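Local structure of RNA-dependent RNA polymerase (Toscana virus, 6QW5) at residues Phe81-Leu86 against Phe129-Gly134; Lys92-Val97 against Gln111-Ile116. The protein probably carries out cap-snatching, its N-terminal two-metal endonuclease domain cutting capped RNA to supply primers for viral RNA synthesis. All coordinates share one frame; numbering follows the deposited sequence.

Interaction 1 of 2, residues Phe81-Leu86 against Phe129-Gly134. With MN (manganese (II) ion), chain C.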
ATOM      1  N   PHE A  81      -3.740   7.947   0.800  1.00 22.60           N
ATOM      2  CA  PHE A  81      -5.197   7.829   0.735  1.00 21.65           C
ATOM      3  C   PHE A  81      -5.622   6.608  -0.070  1.00 16.65           C
ATOM      4  O   PHE A  81      -6.585   5.918   0.292  1.00 20.63           O
ATOM      5  CB  PHE A  81      -5.833   9.081   0.129  1.00 25.57           C
ATOM      6  CG  PHE A  81      -7.337   9.009   0.077  1.00 25.54           C
ATOM      7  CD1 PHE A  81      -8.095   9.375   1.178  1.00 31.70           C
ATOM      8  CD2 PHE A  81      -7.991   8.523  -1.045  1.00 23.95           C
ATOM      9  CE1 PHE A  81      -9.482   9.292   1.152  1.00 31.89           C
ATOM     10  CE2 PHE A  81      -9.374   8.429  -1.079  1.00 24.13           C
ATOM     11  CZ  PHE A  81     -10.123   8.819   0.023  1.00 26.84           C
ATOM     12  N   THR A  82      -4.926   6.333  -1.175  1.00 17.67           N
ATOM     13  CA  THR A  82      -5.305   5.217  -2.040  1.00 13.14           C
ATOM     14  C   THR A  82      -5.317   3.894  -1.283  1.00 18.76           C
ATOM     15  O   THR A  82      -6.249   3.087  -1.422  1.00 13.98           O
ATOM     16  CB  THR A  82      -4.336   5.139  -3.220  1.00 19.03           C
ATOM     17  OG1 THR A  82      -4.505   6.300  -4.046  1.00 17.38           O
ATOM     18  CG2 THR A  82      -4.569   3.875  -4.023  1.00 13.39           C
ATOM     19  N   PHE A  83      -4.271   3.637  -0.500  1.00 16.54           N
ATOM     20  CA  PHE A  83      -4.116   2.372   0.207  1.00 18.34           C
ATOM     21  C   PHE A  83      -4.413   2.497   1.703  1.00 23.35           C
ATOM     22  O   PHE A  83      -3.976   1.652   2.489  1.00 18.65           O
ATOM     23  CB  PHE A  83      -2.703   1.821  -0.022  1.00 18.19           C
ATOM     24  CG  PHE A  83      -2.351   1.654  -1.477  1.00 14.77           C
ATOM     25  CD1 PHE A  83      -2.749   0.522  -2.173  1.00 16.97           C
ATOM     26  CD2 PHE A  83      -1.659   2.645  -2.155  1.00 11.70           C
ATOM     27  CE1 PHE A  83      -2.450   0.370  -3.523  1.00 15.35           C
ATOM     28  CE2 PHE A  83      -1.338   2.498  -3.506  1.00 15.27           C
ATOM     29  CZ  PHE A  83      -1.737   1.358  -4.190  1.00 11.77           C
ATOM     30  N   GLY A  84      -5.176   3.518   2.107  1.00 21.57           N
ATOM     31  CA  GLY A  84      -5.439   3.747   3.517  1.00 20.77           C
ATOM     32  C   GLY A  84      -6.347   2.719   4.158  1.00 18.68           C
ATOM     33  O   GLY A  84      -6.330   2.575   5.378  1.00 24.32           O
ATOM     34  N   HIS A  85      -7.153   2.012   3.375  1.00 19.50           N
ATOM     35  CA  HIS A  85      -7.956   0.938   3.945  1.00 16.19           C
ATOM     36  C   HIS A  85      -7.144  -0.330   4.206  1.00 21.93           C
ATOM     37  O   HIS A  85      -7.639  -1.237   4.890  1.00 19.93           O
ATOM     38  CB  HIS A  85      -9.130   0.615   3.023  1.00 15.76           C
ATOM     39  CG  HIS A  85      -8.719   0.124   1.664  1.00 18.39           C
ATOM     40  ND1 HIS A  85      -7.804   0.788   0.875  1.00 14.46           N
ATOM     41  CD2 HIS A  85      -9.089  -0.976   0.966  1.00 13.64           C
ATOM     42  CE1 HIS A  85      -7.634   0.122  -0.254  1.00 12.25           C
ATOM     43  NE2 HIS A  85      -8.407  -0.949  -0.226  1.00 13.13           N
ATOM     44  N   LEU A  86      -5.922  -0.419   3.682  1.00 20.41           N
ATOM     45  CA  LEU A  86      -5.077  -1.600   3.844  1.00 24.05           C
ATOM     46  C   LEU A  86      -3.989  -1.424   4.880  1.00 22.39           C
ATOM     47  O   LEU A  86      -3.581  -2.406   5.500  1.00 28.51           O
ATOM     48  CB  LEU A  86      -4.403  -1.977   2.514  1.00 18.61           C
ATOM     49  CG  LEU A  86      -5.361  -2.293   1.369  1.00 19.07           C
ATOM     50  CD1 LEU A  86      -4.585  -2.524   0.062  1.00 18.81           C
ATOM     51  CD2 LEU A  86      -6.199  -3.484   1.733  1.00 12.56           C
ATOM     52  N   PHE A 129       3.450  -0.386  -1.877  1.00 10.89           N
ATOM     53  CA  PHE A 129       2.424   0.247  -2.694  1.00 12.92           C
ATOM     54  C   PHE A 129       3.049   1.310  -3.590  1.00 12.67           C
ATOM     55  O   PHE A 129       3.992   2.009  -3.204  1.00 13.96           O
ATOM     56  CB  PHE A 129       1.352   0.927  -1.834  1.00 10.33           C
ATOM     57  CG  PHE A 129       0.798   0.070  -0.723  1.00 14.95           C
ATOM     58  CD1 PHE A 129       0.247  -1.171  -0.994  1.00 13.86           C
ATOM     59  CD2 PHE A 129       0.798   0.533   0.593  1.00 17.60           C
ATOM     60  CE1 PHE A 129      -0.279  -1.949   0.017  1.00 15.25           C
ATOM     61  CE2 PHE A 129       0.280  -0.245   1.616  1.00 14.51           C
ATOM     62  CZ  PHE A 129      -0.262  -1.485   1.325  1.00 18.47           C
ATOM     63  N   THR A 130       2.459   1.484  -4.762  1.00 13.37           N
ATOM     64  CA  THR A 130       2.906   2.550  -5.638  1.00 12.69           C
ATOM     65  C   THR A 130       1.745   2.919  -6.554  1.00 13.04           C
ATOM     66  O   THR A 130       0.767   2.183  -6.665  1.00 11.58           O
ATOM     67  CB  THR A 130       4.165   2.118  -6.417  1.00 13.02           C
ATOM     68  OG1 THR A 130       4.739   3.241  -7.093  1.00 23.94           O
ATOM     69  CG2 THR A 130       3.841   1.028  -7.408  1.00 13.32           C
ATOM     70  N   THR A 131       1.839   4.098  -7.155  1.00 15.93           N
ATOM     71  CA  THR A 131       0.820   4.629  -8.053  1.00 18.15           C
ATOM     72  C   THR A 131       1.502   5.148  -9.311  1.00 15.38           C
ATOM     73  O   THR A 131       2.704   5.409  -9.315  1.00 21.82           O
ATOM     74  CB  THR A 131       0.023   5.786  -7.404  1.00 18.21           C
ATOM     75  OG1 THR A 131       0.798   6.996  -7.468  1.00 21.44           O
ATOM     76  CG2 THR A 131      -0.283   5.497  -5.950  1.00 20.63           C
ATOM     77  N   THR A 132       0.726   5.302 -10.385  1.00 16.93           N
ATOM     78  CA  THR A 132       1.240   5.913 -11.603  1.00 17.43           C
ATOM     79  C   THR A 132       0.121   6.700 -12.266  1.00 17.38           C
ATOM     80  O   THR A 132      -1.047   6.297 -12.227  1.00 15.42           O
ATOM     81  CB  THR A 132       1.798   4.875 -12.596  1.00 19.07           C
ATOM     82  OG1 THR A 132       2.324   5.542 -13.756  1.00 18.64           O
ATOM     83  CG2 THR A 132       0.698   3.915 -13.048  1.00 13.11           C
HETATM   84  N   MSE A 133       0.493   7.812 -12.897  1.00 17.89           N
HETATM   85  CA  MSE A 133      -0.468   8.580 -13.703  1.00 20.78           C
HETATM   86  C   MSE A 133      -0.590   8.029 -15.127  1.00 23.94           C
HETATM   87  O   MSE A 133      -1.418   8.510 -15.907  1.00 18.92           O
HETATM   88  CB  MSE A 133      -0.076  10.058 -13.738  1.00 21.88           C
HETATM   89  CG  MSE A 133       0.035  10.696 -12.353  1.00 23.43           C
HETATM   90 SE   MSE A 133      -1.700  10.767 -11.436  1.00 44.47          SE
HETATM   91  CE  MSE A 133      -2.476  12.268 -12.450  1.00 37.43           C
ATOM     92  N   GLY A 134       0.201   6.994 -15.445  1.00 21.19           N
ATOM     93  CA  GLY A 134       0.198   6.368 -16.758  1.00 16.66           C
ATOM     94  C   GLY A 134      -0.842   5.277 -16.902  1.00 19.01           C
ATOM     95  O   GLY A 134      -1.852   5.246 -16.195  1.00 21.65           O
TER
HETATM   96 MN    MN C 301       4.920   3.024  -1.591  1.00 15.26          MN

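Interaction 2 of 2, residues Lys92-Val97 against Gln111-Ile116. With MN (manganese (II) ion), chain D; MN (manganese (II) ion), chain C; XI7 (2-4-dioxo-4-phenylbutanoic acid), chain E.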
ATOM      1  N   LYS A  92       7.925   0.951   7.385  1.00 33.76           N
ATOM      2  CA  LYS A  92       8.577   0.342   8.540  1.00 24.77           C
ATOM      3  C   LYS A  92       9.991  -0.046   8.132  1.00 18.76           C
ATOM      4  O   LYS A  92      10.175  -0.668   7.082  1.00 22.33           O
ATOM      5  CB  LYS A  92       7.816  -0.907   9.022  1.00 26.39           C
ATOM      6  CG  LYS A  92       8.274  -1.412  10.378  1.00 26.41           C
ATOM      7  CD  LYS A  92       7.211  -2.252  11.068  1.00 35.71           C
ATOM      8  CE  LYS A  92       7.401  -2.215  12.576  1.00 46.26           C
ATOM      9  NZ  LYS A  92       6.313  -2.926  13.314  1.00 55.62           N
ATOM     10  N   LYS A  93      10.982   0.297   8.951  1.00 20.39           N
ATOM     11  CA  LYS A  93      12.374   0.013   8.610  1.00 22.16           C
ATOM     12  C   LYS A  93      12.735  -1.451   8.863  1.00 21.86           C
ATOM     13  O   LYS A  93      12.293  -2.055   9.846  1.00 18.16           O
ATOM     14  CB  LYS A  93      13.312   0.922   9.401  1.00 22.59           C
ATOM     15  CG  LYS A  93      13.403   2.333   8.831  1.00 29.19           C
ATOM     16  CD  LYS A  93      14.225   3.249   9.723  1.00 32.03           C
ATOM     17  CE  LYS A  93      13.778   4.696   9.595  1.00 34.58           C
ATOM     18  NZ  LYS A  93      13.816   5.172   8.193  1.00 43.71           N
ATOM     19  N   PHE A  94      13.558  -2.015   7.966  1.00 18.03           N
ATOM     20  CA  PHE A  94      13.977  -3.413   8.104  1.00 17.39           C
ATOM     21  C   PHE A  94      14.597  -3.691   9.462  1.00 13.86           C
ATOM     22  O   PHE A  94      14.378  -4.759  10.042  1.00 15.76           O
ATOM     23  CB  PHE A  94      14.976  -3.784   7.010  1.00 13.00           C
ATOM     24  CG  PHE A  94      14.335  -4.091   5.690  1.00 14.55           C
ATOM     25  CD1 PHE A  94      13.597  -5.244   5.519  1.00 14.35           C
ATOM     26  CD2 PHE A  94      14.471  -3.221   4.619  1.00 16.31           C
ATOM     27  CE1 PHE A  94      13.002  -5.530   4.295  1.00 18.86           C
ATOM     28  CE2 PHE A  94      13.883  -3.501   3.397  1.00 13.07           C
ATOM     29  CZ  PHE A  94      13.150  -4.650   3.236  1.00 16.63           C
ATOM     30  N   VAL A  95      15.391  -2.747   9.978  1.00 17.40           N
ATOM     31  CA  VAL A  95      16.113  -2.991  11.225  1.00 17.51           C
ATOM     32  C   VAL A  95      15.145  -3.176  12.384  1.00 20.07           C
ATOM     33  O   VAL A  95      15.460  -3.860  13.365  1.00 21.87           O
ATOM     34  CB  VAL A  95      17.117  -1.851  11.498  1.00 22.57           C
ATOM     35  CG1 VAL A  95      16.388  -0.550  11.903  1.00 20.10           C
ATOM     36  CG2 VAL A  95      18.114  -2.264  12.572  1.00 26.50           C
ATOM     37  N   GLU A  96      13.946  -2.604  12.284  1.00 19.22           N
ATOM     38  CA  GLU A  96      12.970  -2.747  13.357  1.00 22.70           C
ATOM     39  C   GLU A  96      12.471  -4.176  13.503  1.00 25.60           C
ATOM     40  O   GLU A  96      12.016  -4.548  14.587  1.00 25.34           O
ATOM     41  CB  GLU A  96      11.788  -1.809  13.116  1.00 23.39           C
ATOM     42  CG  GLU A  96      12.160  -0.332  13.136  1.00 25.55           C
ATOM     43  CD  GLU A  96      10.975   0.547  12.778  1.00 35.17           C
ATOM     44  OE1 GLU A  96       9.859   0.237  13.241  1.00 34.56           O
ATOM     45  OE2 GLU A  96      11.152   1.532  12.021  1.00 39.32           O
ATOM     46  N   VAL A  97      12.537  -4.975  12.441  1.00 21.26           N
ATOM     47  CA  VAL A  97      12.044  -6.337  12.473  1.00 22.77           C
ATOM     48  C   VAL A  97      13.180  -7.346  12.523  1.00 22.91           C
ATOM     49  O   VAL A  97      13.026  -8.401  13.146  1.00 21.82           O
ATOM     50  CB  VAL A  97      11.139  -6.604  11.248  1.00 21.01           C
ATOM     51  CG1 VAL A  97      10.838  -8.090  11.088  1.00 18.03           C
ATOM     52  CG2 VAL A  97       9.837  -5.795  11.338  1.00 24.48           C
ATOM     53  N   GLN A 111      16.180   1.043   4.890  1.00 19.48           N
ATOM     54  CA  GLN A 111      15.082   1.049   3.934  1.00 21.35           C
ATOM     55  C   GLN A 111      13.773   0.725   4.639  1.00 18.77           C
ATOM     56  O   GLN A 111      13.738  -0.025   5.617  1.00 13.95           O
ATOM     57  CB  GLN A 111      15.328   0.023   2.834  1.00 18.16           C
ATOM     58  CG  GLN A 111      16.382   0.428   1.837  1.00 24.10           C
ATOM     59  CD  GLN A 111      16.356  -0.466   0.631  1.00 23.31           C
ATOM     60  OE1 GLN A 111      16.797  -1.612   0.690  1.00 28.66           O
ATOM     61  NE2 GLN A 111      15.814   0.036  -0.469  1.00 20.42           N
ATOM     62  N   SER A 112      12.676   1.280   4.125  1.00 17.49           N
ATOM     63  CA  SER A 112      11.390   1.162   4.802  1.00 20.61           C
ATOM     64  C   SER A 112      10.281   0.968   3.771  1.00 15.30           C
ATOM     65  O   SER A 112       9.685   1.934   3.299  1.00 17.10           O
ATOM     66  CB  SER A 112      11.102   2.387   5.676  1.00 22.77           C
ATOM     67  OG  SER A 112      11.389   3.586   4.976  1.00 22.26           O
ATOM     68  N   PRO A 113       9.997  -0.283   3.411  1.00 17.10           N
ATOM     69  CA  PRO A 113       8.826  -0.538   2.553  1.00 12.13           C
ATOM     70  C   PRO A 113       7.551  -0.180   3.304  1.00 12.54           C
ATOM     71  O   PRO A 113       7.559   0.085   4.507  1.00 12.79           O
ATOM     72  CB  PRO A 113       8.916  -2.037   2.230  1.00 13.66           C
ATOM     73  CG  PRO A 113       9.914  -2.606   3.205  1.00 17.73           C
ATOM     74  CD  PRO A 113      10.752  -1.496   3.752  1.00 15.89           C
ATOM     75  N   ASP A 114       6.440  -0.130   2.558  1.00 11.42           N
ATOM     76  CA  ASP A 114       5.189   0.353   3.132  1.00 16.22           C
ATOM     77  C   ASP A 114       4.678  -0.546   4.252  1.00 17.84           C
ATOM     78  O   ASP A 114       4.043  -0.052   5.182  1.00 12.83           O
ATOM     79  CB  ASP A 114       4.122   0.499   2.042  1.00 13.65           C
ATOM     80  CG  ASP A 114       4.380   1.687   1.136  1.00 12.83           C
ATOM     81  OD1 ASP A 114       4.882   2.733   1.618  1.00 14.02           O
ATOM     82  OD2 ASP A 114       4.106   1.563  -0.066  1.00 12.59           O
HETATM   83  N   MSE A 115       4.912  -1.856   4.180  1.00 11.69           N
HETATM   84  CA  MSE A 115       4.534  -2.751   5.282  1.00 11.84           C
HETATM   85  C   MSE A 115       5.577  -3.850   5.477  1.00 17.13           C
HETATM   86  O   MSE A 115       6.132  -4.372   4.513  1.00 13.23           O
HETATM   87  CB  MSE A 115       3.164  -3.410   5.054  1.00  9.16           C
HETATM   88  CG  MSE A 115       2.011  -2.492   4.646  1.00 12.48           C
HETATM   89 SE   MSE A 115       0.349  -3.521   4.486  1.00 27.68          SE
HETATM   90  CE  MSE A 115      -0.227  -3.463   6.377  1.00 15.14           C
ATOM     91  N   ILE A 116       5.841  -4.210   6.727  1.00 13.00           N
ATOM     92  CA  ILE A 116       6.619  -5.409   7.051  1.00 12.83           C
ATOM     93  C   ILE A 116       5.820  -6.127   8.124  1.00 14.22           C
ATOM     94  O   ILE A 116       5.699  -5.623   9.249  1.00 14.92           O
ATOM     95  CB  ILE A 116       8.044  -5.092   7.534  1.00 11.98           C
ATOM     96  CG1 ILE A 116       8.771  -4.196   6.540  1.00 15.99           C
ATOM     97  CG2 ILE A 116       8.859  -6.369   7.707  1.00 12.73           C
ATOM     98  CD1 ILE A 116      10.217  -3.951   6.901  1.00 17.04           C
TER
HETATM   99 MN    MN D 302       6.295   4.196   1.613  0.71  8.56          MN
HETATM  100 MN    MN C 301       4.920   3.024  -1.591  1.00 15.26          MN
HETATM  101  O8  XI7 E 303       6.038   4.368  -0.414  1.00 16.83           O
HETATM  102  C9  XI7 E 303       6.592   5.278  -1.247  1.00 22.00           C
HETATM  103  C10 XI7 E 303       6.379   5.206  -2.603  1.00 23.35           C
HETATM  104  O11 XI7 E 303       5.639   4.340  -3.156  1.00 20.04           O
HETATM  105  O10 XI7 E 303       6.962   6.020  -3.359  1.00 28.94           O
HETATM  106  C8  XI7 E 303       7.375   6.286  -0.765  1.00 21.43           C
HETATM  107  C7  XI7 E 303       7.752   6.544   0.654  1.00 27.52           C
HETATM  108  C1  XI7 E 303       8.527   7.810   0.985  1.00 34.41           C
HETATM  109  C6  XI7 E 303       8.957   8.652  -0.059  1.00 34.10           C
HETATM  110  C5  XI7 E 303       9.678   9.830   0.201  1.00 37.47           C
HETATM  111  C4  XI7 E 303       9.988  10.186   1.518  1.00 32.11           C
HETATM  112  C3  XI7 E 303       9.563   9.342   2.561  1.00 39.15           C
HETATM  113  C2  XI7 E 303       8.838   8.163   2.295  1.00 29.96           C
HETATM  114  O14 XI7 E 303       7.628   5.722   1.575  1.00 28.91           O
HETATM  115  O   HOH W   1       7.904   2.751   1.222  1.00 15.19           O
HETATM  116  O   HOH W   2       4.795   5.434   2.239  1.00 22.14           O

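Interaction 1 of 2, residues Phe81-Leu86 against Phe129-Gly134
F83 lays its ring on that of F129, just where the chain leaves the helix to which T82 belongs. The methyl CG2 of T82, the residue before it, lies over the face of the F83 ring that is turned from F129, 3.5 Å above its plane. On the other face the two phenylalanines form an offset stack, centroids 4.5 Å apart and planes only 6° from parallel. In both residues CG stands anti to the carbonyl carbon (chi1 -56° in F83, -49° in F129), and the side chains slide past each other in opposite directions. With this slide each CB lies over the partner's ring: F129 CB is 3.6 Å from the centroid of the F83 ring, and F83 CB 3.9 Å from that of the F129 ring. The rim of the F83 ring looks along the strand, where CZ meets T130 O at 3.6 Å and CE2 meets the methyl CG2 of T131 at 4.0 Å. A flat ring suits the place because one face can take F129 and the other the T82 methyl, while its C-H edge can meet T130 O. Beyond G84 the chain turns back, with L86 N bonded to F83 O, and L86 sets its CB obliquely against F129 CZ at 4.3 Å. The stack packs F129's side chain while its carbonyl O serves elsewhere, binding a manganese ion at 2.1 Å. H79, from the helix that leads to F83, joins D114 and E128 at this metal, and such a backbone carbonyl ligand beside an acidic one is characteristic of the PD-(D/E)XK nuclease site.

Interaction 2 of 2, residues Lys92-Val97 against Gln111-Ile116
K92 N donates to P113 O at 3.0 Å and F94 N to Q111 O at 3.1 Å, both nearly straight onto the carbonyl, so that the two chains pair in antiparallel fashion with the CA atoms of K93 and S112 close together between the bonds. Proline N has no hydrogen with which to return the bond from K92, so the buried K92 O is left with a weak CA-H...O contact from S112 CA, 3.2 Å away; K93 CA makes a similar one to Q111 O. F94 packs beside the paired backbones. Its ring lies side by side with the Q111 chain, whose CB sits in the ring plane at the edge, while P113 crosses it at about a right angle and brings CD to 3.7 Å from F94 CE2 in an off-centre CH-pi contact. Over one ring face comes the methyl CD1 of I116, 3.9 Å from F94 CD1. An extended chi2 of -175° carries that methyl out to the ring, while the other branch, CG2, meets V97 CG2. The branched isoleucine can thus fill two places in the apolar layer at once. The K92 side chain lends its aliphatic stem, while its charged end leads away. After P113, D114 and M115 form a classic beta bulge opposite V127, and the D114 carboxylate bridges both manganese ions, OD1 to one at 2.0 Å and OD2 to the other at 2.3 Å. Water 1, a ligand of the first metal, lies 2.9 Å from S112 O, to which it probably donates. O8 of the bound dioxo acid bridges the same ions, consistent with inhibition by metal chelation, as is usual for diketo acids. The two N-H bonds and the proline set the loop just before D114, which probably helps place its bridging carboxylate.

From the N terminus, helix 77-82 runs into 81-86, whose partner, 129-134, comes 43 residues later and closes the outer loop of interaction 1. Within that loop lies interaction 2, where 92-97 meets 111-116 after a short excursion; the contacts nest and do not cross. Interaction 2 fixes helix 94-98 to the start of strand 115-118, and interaction 1 joins the end of helix 77-82 to strand 124-131, the neighbour of strand 115-118 in the sheet. The two join directly: F129 N probably hydrogen-bonds D114 OD2 at 2.7 Å, and the selenium of M115 packs against F129 CZ. One manganese ion takes ligands from both, so the nested loops converge on a shared metal centre.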